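Local coordinates for protein peptidoglycan-N-acetylmuramic acid deacetylase PdaA (Bacillus subtilis, PDB 1NY1) that removes the acetyl group from N-acetylmuramic acid residues of peptidoglycan, leading to the muramic delta-lactam of the spore cortex, at residues 66-71 against 212-217; 29-34 against 146-151; 79-84 against 125-130; 16-21 against 190-195. All blocks are in the same frame, centred on the assembly; numbering follows the deposited sequence.

From the N terminus, the loop 16-21 comes first and waits until 190-195 to be met, so contact 4 closes a very long loop. Inside it contact 2 joins the end of helix 23-31 to the start of helix 148-156, and contact 3, nested within the loops of contacts 1, 2 and 4, pairs helix 78-83 with helix 113-131. Contact 1 opens at 66-71, inside the loops of contacts 2 and 4, but ends at 212-217, beyond both, and therefore crosses them. Contacts 1 and 3 tie together outer helices of the NodB-type deacetylase fold, whereas contacts 2 and 4 bind N-terminal residues onto it. Contacts 1 and 4 touch where Leu216 packs on Ala190.

Contact 1: 66-71 against 212-217; sequences KKHRVT and AITDLK
His68, just past helix 58-67, lays its imidazole against helix 205-219, and the two sides of the contact differ sharply. The tight side is apolar. Ile213 CG2, anti to its own backbone N, sits over one ring face at 3.7 Å from the centroid of the His68 ring, a CH-pi contact, while Lys67 CD lies against the opposite face. A branched side chain suits this place: CG2 covers the ring as Ile213 CD1 reaches His68 CD2 at the ring's rim, 4.0 Å away. Deeper in, Val70 CG2 meets Ile213 CG2 at 4.3 Å, and both residues rest on Leu47 and Phe223 of the central strands.

Toward solvent the contact loosens and two waters fill in. One joins Lys67 NZ to Thr214 OG1, which is also hydrogen-bonded to Asp210 O one turn back; the other joins Lys217 NZ to His68 ND1. The direct polar tie is firmer: Lys217, extended beyond CG, has the length to bring NZ within 2.9 Å of His68 O, on a lone pair in the carbonyl plane. The helix ends here in a Schellman motif, with Arg69 at positive phi. His68 NE2 bonds to Asp210, which also pairs with Lys67. Between that carboxylate and Lys217, whose NZ is 4.2 Å from His68 ND1, the imidazole would probably feel opposing influences, Asp210 tending to raise its proton affinity and Lys217 to lower it.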
loop_
_atom_site.group_PDB
_atom_site.type_symbol
_atom_site.label_atom_id
_atom_site.label_comp_id
_atom_site.label_asym_id
_atom_site.label_seq_id
_atom_site.Cartn_x
_atom_site.Cartn_y
_atom_site.Cartn_z
ATOM N N LYS A 66 8.826 -14.144 -1.499
ATOM C CA LYS A 66 10.101 -14.599 -2.041
ATOM C C LYS A 66 9.871 -15.856 -2.877
ATOM O O LYS A 66 10.403 -15.985 -3.979
ATOM C CB LYS A 66 11.078 -14.911 -0.906
ATOM C CG LYS A 66 12.440 -15.373 -1.381
ATOM C CD LYS A 66 13.335 -15.725 -0.215
ATOM C CE LYS A 66 14.671 -16.252 -0.707
ATOM N NZ LYS A 66 15.500 -16.789 0.410
ATOM N N LYS A 67 9.074 -16.775 -2.339
ATOM C CA LYS A 67 8.755 -18.021 -3.025
ATOM C C LYS A 67 8.165 -17.767 -4.413
ATOM O O LYS A 67 8.498 -18.462 -5.374
ATOM C CB LYS A 67 7.764 -18.836 -2.192
ATOM C CG LYS A 67 7.094 -19.960 -2.957
ATOM C CD LYS A 67 5.962 -20.580 -2.152
ATOM C CE LYS A 67 5.049 -21.408 -3.053
ATOM N NZ LYS A 67 3.826 -21.867 -2.332
ATOM N N HIS A 68 7.287 -16.774 -4.505
ATOM C CA HIS A 68 6.630 -16.422 -5.763
ATOM C C HIS A 68 7.391 -15.351 -6.535
ATOM O O HIS A 68 6.972 -14.944 -7.616
ATOM C CB HIS A 68 5.213 -15.913 -5.483
ATOM C CG HIS A 68 4.278 -16.968 -4.986
ATOM N ND1 HIS A 68 3.814 -17.985 -5.790
ATOM C CD2 HIS A 68 3.729 -17.171 -3.765
ATOM C CE1 HIS A 68 3.018 -18.771 -5.085
ATOM N NE2 HIS A 68 2.953 -18.300 -3.853
ATOM N N ARG A 69 8.511 -14.913 -5.970
ATOM C CA ARG A 69 9.352 -13.873 -6.548
ATOM C C ARG A 69 8.523 -12.645 -6.929
ATOM O O ARG A 69 8.639 -12.102 -8.030
ATOM C CB ARG A 69 10.128 -14.392 -7.766
ATOM C CG ARG A 69 11.439 -13.638 -8.001
ATOM C CD ARG A 69 12.317 -14.318 -9.044
ATOM N NE ARG A 69 13.582 -13.618 -9.273
ATOM C CZ ARG A 69 14.633 -13.660 -8.457
ATOM N NH1 ARG A 69 14.588 -14.371 -7.339
ATOM N NH2 ARG A 69 15.739 -12.998 -8.773
ATOM N N VAL A 70 7.682 -12.223 -5.994
ATOM C CA VAL A 70 6.835 -11.058 -6.179
ATOM C C VAL A 70 7.360 -9.938 -5.290
ATOM O O VAL A 70 7.768 -10.178 -4.156
ATOM C CB VAL A 70 5.370 -11.373 -5.805
ATOM C CG1 VAL A 70 4.530 -10.101 -5.857
ATOM C CG2 VAL A 70 4.807 -12.413 -6.764
ATOM N N THR A 71 7.356 -8.717 -5.815
ATOM C CA THR A 71 7.850 -7.559 -5.068
ATOM C C THR A 71 6.707 -6.782 -4.431
ATOM O O THR A 71 5.808 -6.308 -5.124
ATOM C CB THR A 71 8.638 -6.607 -5.990
ATOM O OG1 THR A 71 9.789 -7.289 -6.508
ATOM C CG2 THR A 71 9.092 -5.370 -5.225
ATOM N N ALA A 212 -3.637 -17.221 -3.004
ATOM C CA ALA A 212 -4.132 -16.202 -3.920
ATOM C C ALA A 212 -3.157 -15.951 -5.062
ATOM O O ALA A 212 -3.559 -15.885 -6.220
ATOM C CB ALA A 212 -4.400 -14.902 -3.162
ATOM N N ILE A 213 -1.874 -15.806 -4.744
ATOM C CA ILE A 213 -0.888 -15.570 -5.793
ATOM C C ILE A 213 -0.828 -16.788 -6.709
ATOM O O ILE A 213 -0.854 -16.657 -7.933
ATOM C CB ILE A 213 0.516 -15.305 -5.212
ATOM C CG1 ILE A 213 0.511 -13.982 -4.443
ATOM C CG2 ILE A 213 1.543 -15.231 -6.345
ATOM C CD1 ILE A 213 1.788 -13.724 -3.684
ATOM N N THR A 214 -0.750 -17.974 -6.116
ATOM C CA THR A 214 -0.694 -19.191 -6.909
ATOM C C THR A 214 -1.860 -19.241 -7.898
ATOM O O THR A 214 -1.649 -19.357 -9.104
ATOM C CB THR A 214 -0.730 -20.449 -6.017
ATOM O OG1 THR A 214 0.377 -20.421 -5.109
ATOM C CG2 THR A 214 -0.636 -21.710 -6.870
ATOM N N ASP A 215 -3.087 -19.128 -7.398
ATOM C CA ASP A 215 -4.260 -19.187 -8.268
ATOM C C ASP A 215 -4.412 -18.011 -9.230
ATOM O O ASP A 215 -4.898 -18.186 -10.352
ATOM C CB ASP A 215 -5.535 -19.348 -7.438
ATOM C CG ASP A 215 -5.596 -20.685 -6.729
ATOM O OD1 ASP A 215 -5.319 -21.722 -7.380
ATOM O OD2 ASP A 215 -5.926 -20.708 -5.523
ATOM N N LEU A 216 -4.013 -16.814 -8.806
ATOM C CA LEU A 216 -4.116 -15.652 -9.682
ATOM C C LEU A 216 -3.118 -15.786 -10.830
ATOM O O LEU A 216 -3.415 -15.419 -11.968
ATOM C CB LEU A 216 -3.879 -14.359 -8.886
ATOM C CG LEU A 216 -5.093 -13.927 -8.053
ATOM C CD1 LEU A 216 -4.710 -12.825 -7.075
ATOM C CD2 LEU A 216 -6.195 -13.449 -8.987
ATOM N N LYS A 217 -1.937 -16.326 -10.538
ATOM C CA LYS A 217 -0.934 -16.517 -11.580
ATOM C C LYS A 217 -1.467 -17.516 -12.605
ATOM O O LYS A 217 -1.332 -17.309 -13.813
ATOM C CB LYS A 217 0.376 -17.049 -10.997
ATOM C CG LYS A 217 1.293 -15.977 -10.423
ATOM C CD LYS A 217 2.644 -16.567 -10.080
ATOM C CE LYS A 217 3.624 -15.505 -9.629
ATOM N NZ LYS A 217 4.976 -16.080 -9.340
HETATM O O HOH W 1 2.191 -22.437 -4.680
HETATM O O HOH W 2 4.845 -18.528 -8.291
#

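Contact 2: 29-34 against 146-151; sequences IEKYDA and FSEYVL
Glu148 OE2 is held by two donors, from Lys31 and from Tyr32, just past helix 23-31. Tyr32 OH comes in at 2.7 Å to Glu148 OE2, along the anti lone pair and in the plane of its own ring, which stands 79° from the carboxylate. Lys31 NZ approaches Glu148 OE2 from above the carboxylate plane at 3.1 Å, completing a salt bridge; a bend at chi3 turns the lysine tip that way. Glutamate suits the first turn of helix 148-156, since its chain, CG anti to the backbone N, is long enough to reach across. Asp33, at positive phi, is the C-prime residue of a Schellman motif, with Ala34 N bonded to Ile29 O and Asp33 N to Glu30 O, while Ser147 is the N-cap opposite, its OG accepting from Val150 N. The Tyr32 ring packs obliquely on Leu151, Tyr32 CG to Leu151 CB 3.8 Å, and has Lys31 CG over one face and Glu148 O over the other. A phenylalanine here would remove the hydroxyl, and Glu148 OE2, left with the lysine as its donor from 29-34, would probably be held less firmly. Further inward, small Ala34 CB touches Leu151 CD2 at 4.3 Å, and both side chains rest on Thr161.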
loop_
_atom_site.group_PDB
_atom_site.type_symbol
_atom_site.label_atom_id
_atom_site.label_comp_id
_atom_site.label_asym_id
_atom_site.label_seq_id
_atom_site.Cartn_x
_atom_site.Cartn_y
_atom_site.Cartn_z
ATOM N N ILE A 29 -7.124 13.514 -7.659
ATOM C CA ILE A 29 -5.903 12.725 -7.571
ATOM C C ILE A 29 -4.971 12.946 -8.761
ATOM O O ILE A 29 -3.759 13.060 -8.589
ATOM C CB ILE A 29 -6.216 11.219 -7.457
ATOM C CG1 ILE A 29 -7.009 10.757 -8.676
ATOM C CG2 ILE A 29 -6.992 10.951 -6.179
ATOM C CD1 ILE A 29 -7.135 9.256 -8.776
ATOM N N GLU A 30 -5.536 13.008 -9.962
ATOM C CA GLU A 30 -4.732 13.215 -11.161
ATOM C C GLU A 30 -4.072 14.588 -11.173
ATOM O O GLU A 30 -2.983 14.757 -11.724
ATOM C CB GLU A 30 -5.591 13.034 -12.416
ATOM C CG GLU A 30 -6.020 11.591 -12.655
ATOM C CD GLU A 30 -4.835 10.650 -12.818
ATOM O OE1 GLU A 30 -4.052 10.843 -13.777
ATOM O OE2 GLU A 30 -4.686 9.723 -11.988
ATOM N N LYS A 31 -4.729 15.571 -10.570
ATOM C CA LYS A 31 -4.168 16.916 -10.515
ATOM C C LYS A 31 -2.891 16.891 -9.683
ATOM O O LYS A 31 -2.041 17.774 -9.802
ATOM C CB LYS A 31 -5.162 17.891 -9.880
ATOM C CG LYS A 31 -4.646 19.324 -9.819
ATOM C CD LYS A 31 -5.501 20.215 -8.931
ATOM C CE LYS A 31 -6.944 20.285 -9.399
ATOM N NZ LYS A 31 -7.722 21.252 -8.563
ATOM N N TYR A 32 -2.761 15.870 -8.841
ATOM C CA TYR A 32 -1.594 15.738 -7.978
ATOM C C TYR A 32 -0.823 14.442 -8.216
ATOM O O TYR A 32 -0.038 14.015 -7.375
ATOM C CB TYR A 32 -2.032 15.851 -6.515
ATOM C CG TYR A 32 -2.570 17.226 -6.174
ATOM C CD1 TYR A 32 -1.711 18.312 -6.022
ATOM C CD2 TYR A 32 -3.944 17.454 -6.075
ATOM C CE1 TYR A 32 -2.202 19.596 -5.784
ATOM C CE2 TYR A 32 -4.448 18.734 -5.840
ATOM C CZ TYR A 32 -3.572 19.800 -5.698
ATOM O OH TYR A 32 -4.059 21.069 -5.487
ATOM N N ASP A 33 -1.052 13.827 -9.372
ATOM C CA ASP A 33 -0.370 12.588 -9.747
ATOM C C ASP A 33 -0.637 11.373 -8.863
ATOM O O ASP A 33 0.038 10.354 -9.003
ATOM C CB ASP A 33 1.144 12.814 -9.812
ATOM C CG ASP A 33 1.535 13.827 -10.865
ATOM O OD1 ASP A 33 1.067 13.693 -12.017
ATOM O OD2 ASP A 33 2.313 14.748 -10.540
ATOM N N ALA A 34 -1.601 11.468 -7.955
ATOM C CA ALA A 34 -1.913 10.336 -7.088
ATOM C C ALA A 34 -2.686 9.309 -7.912
ATOM O O ALA A 34 -3.306 9.661 -8.912
ATOM C CB ALA A 34 -2.748 10.797 -5.902
ATOM N N PHE A 146 -7.284 12.281 3.579
ATOM C CA PHE A 146 -6.478 13.298 2.918
ATOM C C PHE A 146 -7.315 14.526 2.529
ATOM O O PHE A 146 -8.442 14.706 2.998
ATOM C CB PHE A 146 -5.799 12.702 1.676
ATOM C CG PHE A 146 -6.760 12.273 0.598
ATOM C CD1 PHE A 146 -7.552 11.137 0.756
ATOM C CD2 PHE A 146 -6.900 13.031 -0.559
ATOM C CE1 PHE A 146 -8.469 10.766 -0.223
ATOM C CE2 PHE A 146 -7.814 12.668 -1.543
ATOM C CZ PHE A 146 -8.602 11.534 -1.373
ATOM N N SER A 147 -6.752 15.367 1.670
ATOM C CA SER A 147 -7.424 16.574 1.201
ATOM C C SER A 147 -6.561 17.157 0.098
ATOM O O SER A 147 -5.443 16.700 -0.121
ATOM C CB SER A 147 -7.551 17.595 2.336
ATOM O OG SER A 147 -6.270 18.071 2.736
ATOM N N GLU A 148 -7.068 18.159 -0.605
ATOM C CA GLU A 148 -6.274 18.758 -1.661
ATOM C C GLU A 148 -5.017 19.362 -1.035
ATOM O O GLU A 148 -3.930 19.281 -1.605
ATOM C CB GLU A 148 -7.091 19.818 -2.395
ATOM C CG GLU A 148 -6.322 20.548 -3.475
ATOM C CD GLU A 148 -7.228 21.084 -4.559
ATOM O OE1 GLU A 148 -8.450 21.176 -4.315
ATOM O OE2 GLU A 148 -6.717 21.416 -5.649
ATOM N N TYR A 149 -5.168 19.947 0.151
ATOM C CA TYR A 149 -4.044 20.543 0.868
ATOM C C TYR A 149 -2.959 19.504 1.155
ATOM O O TYR A 149 -1.770 19.774 0.980
ATOM C CB TYR A 149 -4.524 21.153 2.188
ATOM C CG TYR A 149 -3.435 21.321 3.232
ATOM C CD1 TYR A 149 -2.442 22.291 3.092
ATOM C CD2 TYR A 149 -3.387 20.490 4.348
ATOM C CE1 TYR A 149 -1.429 22.426 4.045
ATOM C CE2 TYR A 149 -2.381 20.616 5.302
ATOM C CZ TYR A 149 -1.407 21.582 5.145
ATOM O OH TYR A 149 -0.415 21.702 6.090
ATOM N N VAL A 150 -3.375 18.325 1.609
ATOM C CA VAL A 150 -2.441 17.247 1.921
ATOM C C VAL A 150 -1.755 16.739 0.657
ATOM O O VAL A 150 -0.557 16.452 0.665
ATOM C CB VAL A 150 -3.159 16.056 2.600
ATOM C CG1 VAL A 150 -2.181 14.901 2.802
ATOM C CG2 VAL A 150 -3.734 16.494 3.942
ATOM N N LEU A 151 -2.522 16.620 -0.424
ATOM C CA LEU A 151 -1.974 16.148 -1.692
ATOM C C LEU A 151 -0.994 17.161 -2.268
ATOM O O LEU A 151 0.060 16.794 -2.785
ATOM C CB LEU A 151 -3.097 15.892 -2.702
ATOM C CG LEU A 151 -3.977 14.666 -2.471
ATOM C CD1 LEU A 151 -5.027 14.579 -3.568
ATOM C CD2 LEU A 151 -3.109 13.410 -2.461
#

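Contact 3: 79-84 against 125-130; sequences HFVKDQ and EEVYKI
The Glu126 carboxylate has Lys82 CD directly over one face, 3.6 Å from Glu126 CD, and its two oxygens are each met by a water. On other sides of helix 78-83, not meeting 125-130, Asp83 CB lies on a face of the His79 ring and Gln84 CB on a face of the Phe80 ring, which packs into helix 85-93. Two outer helices of the deacetylase fold run nearly parallel here, segments 79-83 and 125-130 crossing at 24° with axes 9.9 Å apart. Val81 carries the apolar part. Its CG2 meets Val127 CG2 at 4.0 Å and its CG1 meets Ile130 CD1 at 3.7 Å. Val81 CG1 is closer still to Glu126 CG, 3.2 Å, the two side chains running past each other in opposite directions. An alanine at Glu126 would take away one partner of each water and the methylene against Val81 CG1, and would probably loosen the link between the helices. The side chain of Val81 is about 8 Å from that of the metal ligand His101. One water donates to Glu126 OE2 and accepts from Lys129 NZ and, weakly, Lys82 NZ; the other donates to Glu126 OE1 and to Val81 O, its oxygen 2.9 Å from Val81 O.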
loop_
_atom_site.group_PDB
_atom_site.type_symbol
_atom_site.label_atom_id
_atom_site.label_comp_id
_atom_site.label_asym_id
_atom_site.label_seq_id
_atom_site.Cartn_x
_atom_site.Cartn_y
_atom_site.Cartn_z
ATOM N N HIS A 79 6.332 3.660 14.405
ATOM C CA HIS A 79 6.326 2.591 15.396
ATOM C C HIS A 79 6.797 1.255 14.838
ATOM O O HIS A 79 7.588 0.557 15.470
ATOM C CB HIS A 79 4.932 2.401 15.991
ATOM C CG HIS A 79 4.830 1.200 16.882
ATOM N ND1 HIS A 79 5.436 1.138 18.119
ATOM C CD2 HIS A 79 4.259 -0.011 16.683
ATOM C CE1 HIS A 79 5.244 -0.059 18.642
ATOM N NE2 HIS A 79 4.534 -0.777 17.791
ATOM N N PHE A 80 6.290 0.890 13.664
ATOM C CA PHE A 80 6.667 -0.374 13.052
ATOM C C PHE A 80 8.171 -0.436 12.808
ATOM O O PHE A 80 8.824 -1.438 13.113
ATOM C CB PHE A 80 5.938 -0.572 11.722
ATOM C CG PHE A 80 6.161 -1.924 11.117
ATOM C CD1 PHE A 80 5.453 -3.029 11.579
ATOM C CD2 PHE A 80 7.120 -2.107 10.130
ATOM C CE1 PHE A 80 5.700 -4.302 11.067
ATOM C CE2 PHE A 80 7.378 -3.374 9.609
ATOM C CZ PHE A 80 6.666 -4.474 10.081
ATOM N N VAL A 81 8.716 0.639 12.248
ATOM C CA VAL A 81 10.144 0.704 11.961
ATOM C C VAL A 81 10.972 0.577 13.238
ATOM O O VAL A 81 11.925 -0.195 13.290
ATOM C CB VAL A 81 10.502 2.028 11.238
ATOM C CG1 VAL A 81 12.009 2.132 11.053
ATOM C CG2 VAL A 81 9.811 2.080 9.881
ATOM N N LYS A 82 10.600 1.328 14.266
ATOM C CA LYS A 82 11.315 1.295 15.535
ATOM C C LYS A 82 11.153 -0.048 16.253
ATOM O O LYS A 82 12.079 -0.531 16.904
ATOM C CB LYS A 82 10.813 2.418 16.445
ATOM C CG LYS A 82 10.896 3.819 15.830
ATOM C CD LYS A 82 12.270 4.453 15.995
ATOM C CE LYS A 82 12.505 4.892 17.441
ATOM N NZ LYS A 82 13.849 5.518 17.625
ATOM N N ASP A 83 9.979 -0.659 16.131
ATOM C CA ASP A 83 9.723 -1.927 16.806
ATOM C C ASP A 83 10.230 -3.163 16.063
ATOM O O ASP A 83 10.589 -4.165 16.690
ATOM C CB ASP A 83 8.217 -2.066 17.073
ATOM C CG ASP A 83 7.887 -3.267 17.928
ATOM O OD1 ASP A 83 8.407 -3.345 19.063
ATOM O OD2 ASP A 83 7.107 -4.133 17.470
ATOM N N GLN A 84 10.280 -3.091 14.736
ATOM C CA GLN A 84 10.700 -4.231 13.923
ATOM C C GLN A 84 11.844 -3.970 12.937
ATOM O O GLN A 84 11.705 -4.221 11.733
ATOM C CB GLN A 84 9.492 -4.756 13.148
ATOM C CG GLN A 84 8.348 -5.234 14.029
ATOM C CD GLN A 84 8.714 -6.468 14.822
ATOM O OE1 GLN A 84 9.377 -7.369 14.311
ATOM N NE2 GLN A 84 8.267 -6.528 16.072
ATOM N N GLU A 125 14.241 8.690 7.729
ATOM C CA GLU A 125 15.433 8.830 8.562
ATOM C C GLU A 125 15.725 7.514 9.285
ATOM O O GLU A 125 16.839 6.995 9.217
ATOM C CB GLU A 125 15.225 9.961 9.583
ATOM C CG GLU A 125 16.297 10.081 10.673
ATOM C CD GLU A 125 17.474 10.970 10.292
ATOM O OE1 GLU A 125 17.513 11.485 9.155
ATOM O OE2 GLU A 125 18.367 11.156 11.143
ATOM N N GLU A 126 14.715 6.973 9.965
ATOM C CA GLU A 126 14.867 5.724 10.705
ATOM C C GLU A 126 15.104 4.531 9.779
ATOM O O GLU A 126 15.907 3.644 10.084
ATOM C CB GLU A 126 13.629 5.477 11.573
ATOM C CG GLU A 126 13.792 4.327 12.553
ATOM C CD GLU A 126 14.914 4.558 13.546
ATOM O OE1 GLU A 126 15.487 3.558 14.029
ATOM O OE2 GLU A 126 15.214 5.734 13.847
ATOM N N VAL A 127 14.401 4.500 8.652
ATOM C CA VAL A 127 14.580 3.414 7.697
ATOM C C VAL A 127 16.027 3.424 7.195
ATOM O O VAL A 127 16.661 2.375 7.097
ATOM C CB VAL A 127 13.618 3.554 6.488
ATOM C CG1 VAL A 127 13.946 2.503 5.425
ATOM C CG2 VAL A 127 12.180 3.390 6.950
ATOM N N TYR A 128 16.548 4.610 6.894
ATOM C CA TYR A 128 17.917 4.719 6.397
ATOM C C TYR A 128 18.946 4.244 7.416
ATOM O O TYR A 128 19.935 3.605 7.057
ATOM C CB TYR A 128 18.230 6.159 5.981
ATOM C CG TYR A 128 19.580 6.303 5.311
ATOM C CD1 TYR A 128 20.745 6.487 6.062
ATOM C CD2 TYR A 128 19.698 6.219 3.922
ATOM C CE1 TYR A 128 21.995 6.586 5.444
ATOM C CE2 TYR A 128 20.942 6.312 3.297
ATOM C CZ TYR A 128 22.082 6.497 4.064
ATOM O OH TYR A 128 23.310 6.606 3.446
ATOM N N LYS A 129 18.716 4.564 8.684
ATOM C CA LYS A 129 19.614 4.154 9.757
ATOM C C LYS A 129 19.733 2.636 9.763
ATOM O O LYS A 129 20.765 2.073 10.127
ATOM C CB LYS A 129 19.063 4.618 11.107
ATOM C CG LYS A 129 19.870 4.150 12.308
ATOM C CD LYS A 129 19.154 4.449 13.614
ATOM C CE LYS A 129 19.986 4.003 14.808
ATOM N NZ LYS A 129 19.290 4.239 16.110
ATOM N N ILE A 130 18.658 1.974 9.353
ATOM C CA ILE A 130 18.620 0.520 9.329
ATOM C C ILE A 130 19.133 -0.103 8.034
ATOM O O ILE A 130 19.953 -1.020 8.058
ATOM C CB ILE A 130 17.175 0.013 9.557
ATOM C CG1 ILE A 130 16.681 0.457 10.939
ATOM C CG2 ILE A 130 17.125 -1.502 9.414
ATOM C CD1 ILE A 130 15.207 0.205 11.179
HETATM O O HOH W 3 14.479 0.652 14.426
HETATM O O HOH W 4 16.700 5.509 16.196
#

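Contact 4: 16-21 against 190-195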
loop_
_atom_site.group_PDB
_atom_site.type_symbol
_atom_site.label_atom_id
_atom_site.label_comp_id
_atom_site.label_asym_id
_atom_site.label_seq_id
_atom_site.Cartn_x
_atom_site.Cartn_y
_atom_site.Cartn_z
ATOM N N HIS A 16 -14.887 -8.563 -11.941
ATOM C CA HIS A 16 -13.458 -8.419 -12.223
ATOM C C HIS A 16 -13.121 -7.213 -13.083
ATOM O O HIS A 16 -12.141 -7.213 -13.838
ATOM C CB HIS A 16 -12.916 -9.694 -12.866
ATOM C CG HIS A 16 -12.992 -10.885 -11.967
ATOM N ND1 HIS A 16 -13.764 -11.990 -12.254
ATOM C CD2 HIS A 16 -12.431 -11.122 -10.758
ATOM C CE1 HIS A 16 -13.677 -12.856 -11.261
ATOM N NE2 HIS A 16 -12.873 -12.354 -10.340
ATOM N N GLN A 17 -13.946 -6.183 -12.970
ATOM C CA GLN A 17 -13.722 -4.956 -13.713
ATOM C C GLN A 17 -13.150 -3.921 -12.759
ATOM O O GLN A 17 -13.511 -3.875 -11.587
ATOM C CB GLN A 17 -15.032 -4.445 -14.313
ATOM C CG GLN A 17 -15.588 -5.320 -15.424
ATOM C CD GLN A 17 -14.563 -5.597 -16.511
ATOM O OE1 GLN A 17 -13.849 -4.698 -16.948
ATOM N NE2 GLN A 17 -14.500 -6.844 -16.964
ATOM N N PRO A 18 -12.229 -3.086 -13.247
ATOM C CA PRO A 18 -11.633 -2.056 -12.395
ATOM C C PRO A 18 -12.709 -1.138 -11.823
ATOM O O PRO A 18 -13.623 -0.728 -12.535
ATOM C CB PRO A 18 -10.705 -1.315 -13.356
ATOM C CG PRO A 18 -10.286 -2.392 -14.312
ATOM C CD PRO A 18 -11.586 -3.116 -14.571
ATOM N N PRO A 19 -12.631 -0.828 -10.522
ATOM C CA PRO A 19 -13.621 0.056 -9.904
ATOM C C PRO A 19 -13.288 1.496 -10.281
ATOM O O PRO A 19 -12.214 1.760 -10.823
ATOM C CB PRO A 19 -13.436 -0.219 -8.415
ATOM C CG PRO A 19 -11.961 -0.479 -8.318
ATOM C CD PRO A 19 -11.707 -1.375 -9.511
ATOM N N ASP A 20 -14.205 2.419 -10.011
ATOM C CA ASP A 20 -13.978 3.827 -10.319
ATOM C C ASP A 20 -14.450 4.691 -9.161
ATOM O O ASP A 20 -15.579 4.551 -8.688
ATOM C CB ASP A 20 -14.712 4.220 -11.603
ATOM C CG ASP A 20 -14.427 5.655 -12.019
ATOM O OD1 ASP A 20 -15.051 6.578 -11.466
ATOM O OD2 ASP A 20 -13.561 5.857 -12.890
ATOM N N ALA A 21 -13.578 5.587 -8.703
ATOM C CA ALA A 21 -13.893 6.463 -7.578
ATOM C C ALA A 21 -14.735 7.684 -7.948
ATOM O O ALA A 21 -15.069 8.495 -7.083
ATOM C CB ALA A 21 -12.601 6.913 -6.901
ATOM N N ALA A 190 -10.270 -9.351 -7.659
ATOM C CA ALA A 190 -9.198 -9.197 -8.636
ATOM C C ALA A 190 -9.646 -8.540 -9.930
ATOM O O ALA A 190 -10.741 -8.795 -10.432
ATOM C CB ALA A 190 -8.565 -10.549 -8.936
ATOM N N HIS A 191 -8.792 -7.673 -10.456
ATOM C CA HIS A 191 -9.069 -7.002 -11.708
ATOM C C HIS A 191 -7.788 -6.451 -12.314
ATOM O O HIS A 191 -6.776 -6.274 -11.627
ATOM C CB HIS A 191 -10.099 -5.879 -11.522
ATOM C CG HIS A 191 -9.779 -4.919 -10.415
ATOM N ND1 HIS A 191 -8.998 -3.799 -10.595
ATOM C CD2 HIS A 191 -10.163 -4.904 -9.117
ATOM C CE1 HIS A 191 -8.916 -3.132 -9.457
ATOM N NE2 HIS A 191 -9.615 -3.781 -8.543
ATOM N N PRO A 192 -7.807 -6.213 -13.629
ATOM C CA PRO A 192 -6.641 -5.676 -14.330
ATOM C C PRO A 192 -6.215 -4.345 -13.710
ATOM O O PRO A 192 -7.039 -3.455 -13.493
ATOM C CB PRO A 192 -7.156 -5.522 -15.755
ATOM C CG PRO A 192 -8.071 -6.698 -15.888
ATOM C CD PRO A 192 -8.836 -6.658 -14.585
ATOM N N GLY A 193 -4.926 -4.226 -13.416
ATOM C CA GLY A 193 -4.408 -3.002 -12.836
ATOM C C GLY A 193 -4.708 -2.798 -11.362
ATOM O O GLY A 193 -4.424 -1.733 -10.819
ATOM N N ALA A 194 -5.267 -3.808 -10.705
ATOM C CA ALA A 194 -5.600 -3.686 -9.289
ATOM C C ALA A 194 -4.402 -3.432 -8.396
ATOM O O ALA A 194 -3.336 -4.019 -8.576
ATOM C CB ALA A 194 -6.314 -4.945 -8.805
ATOM N N ILE A 195 -4.590 -2.534 -7.437
ATOM C CA ILE A 195 -3.568 -2.253 -6.448
ATOM C C ILE A 195 -4.228 -2.754 -5.169
ATOM O O ILE A 195 -5.238 -2.201 -4.716
ATOM C CB ILE A 195 -3.252 -0.745 -6.331
ATOM C CG1 ILE A 195 -2.641 -0.240 -7.648
ATOM C CG2 ILE A 195 -2.288 -0.508 -5.164
ATOM C CD1 ILE A 195 -2.217 1.230 -7.638
#
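Residues 16-19 run at 75° to 190-192, closest at His16 and His191, whose CA atoms are 4.6 Å apart, just where a type II turn runs from His191 to Ala194. Proline and glycine suit this turn: the Pro192 ring fixes phi near the -57° found, and Gly193 takes the positive phi of the third position. The His191 ring, in the crowded position between its backbone N and carbonyl carbon (chi1 51°), is thereby swung up against the loop. Pro19 CD lies over one face, 3.5 Å from the centroid of the His191 ring, in a CH-pi contact, and Ala194 CB covers the opposite face. The N-terminal loop thus lies against the turn that leads into strand 194-198 of the central parallel sheet, with Gly193 bonded through its backbone to Gly38 and Thr44. Beside the ring, Pro18 CG sits 3.5 Å from Pro192 O, and His16 O lies 3.4 Å from both His191 CB and Pro192 CD. No hydrogen bond joins the segments. Buried Ala190 O has a CA-H...O contact from His16 CA at 3.3 Å, but neither it nor His191 ND1 finds a hydrogen-bonding partner in the model. His16 NE2 bonds weakly to Ile187 O.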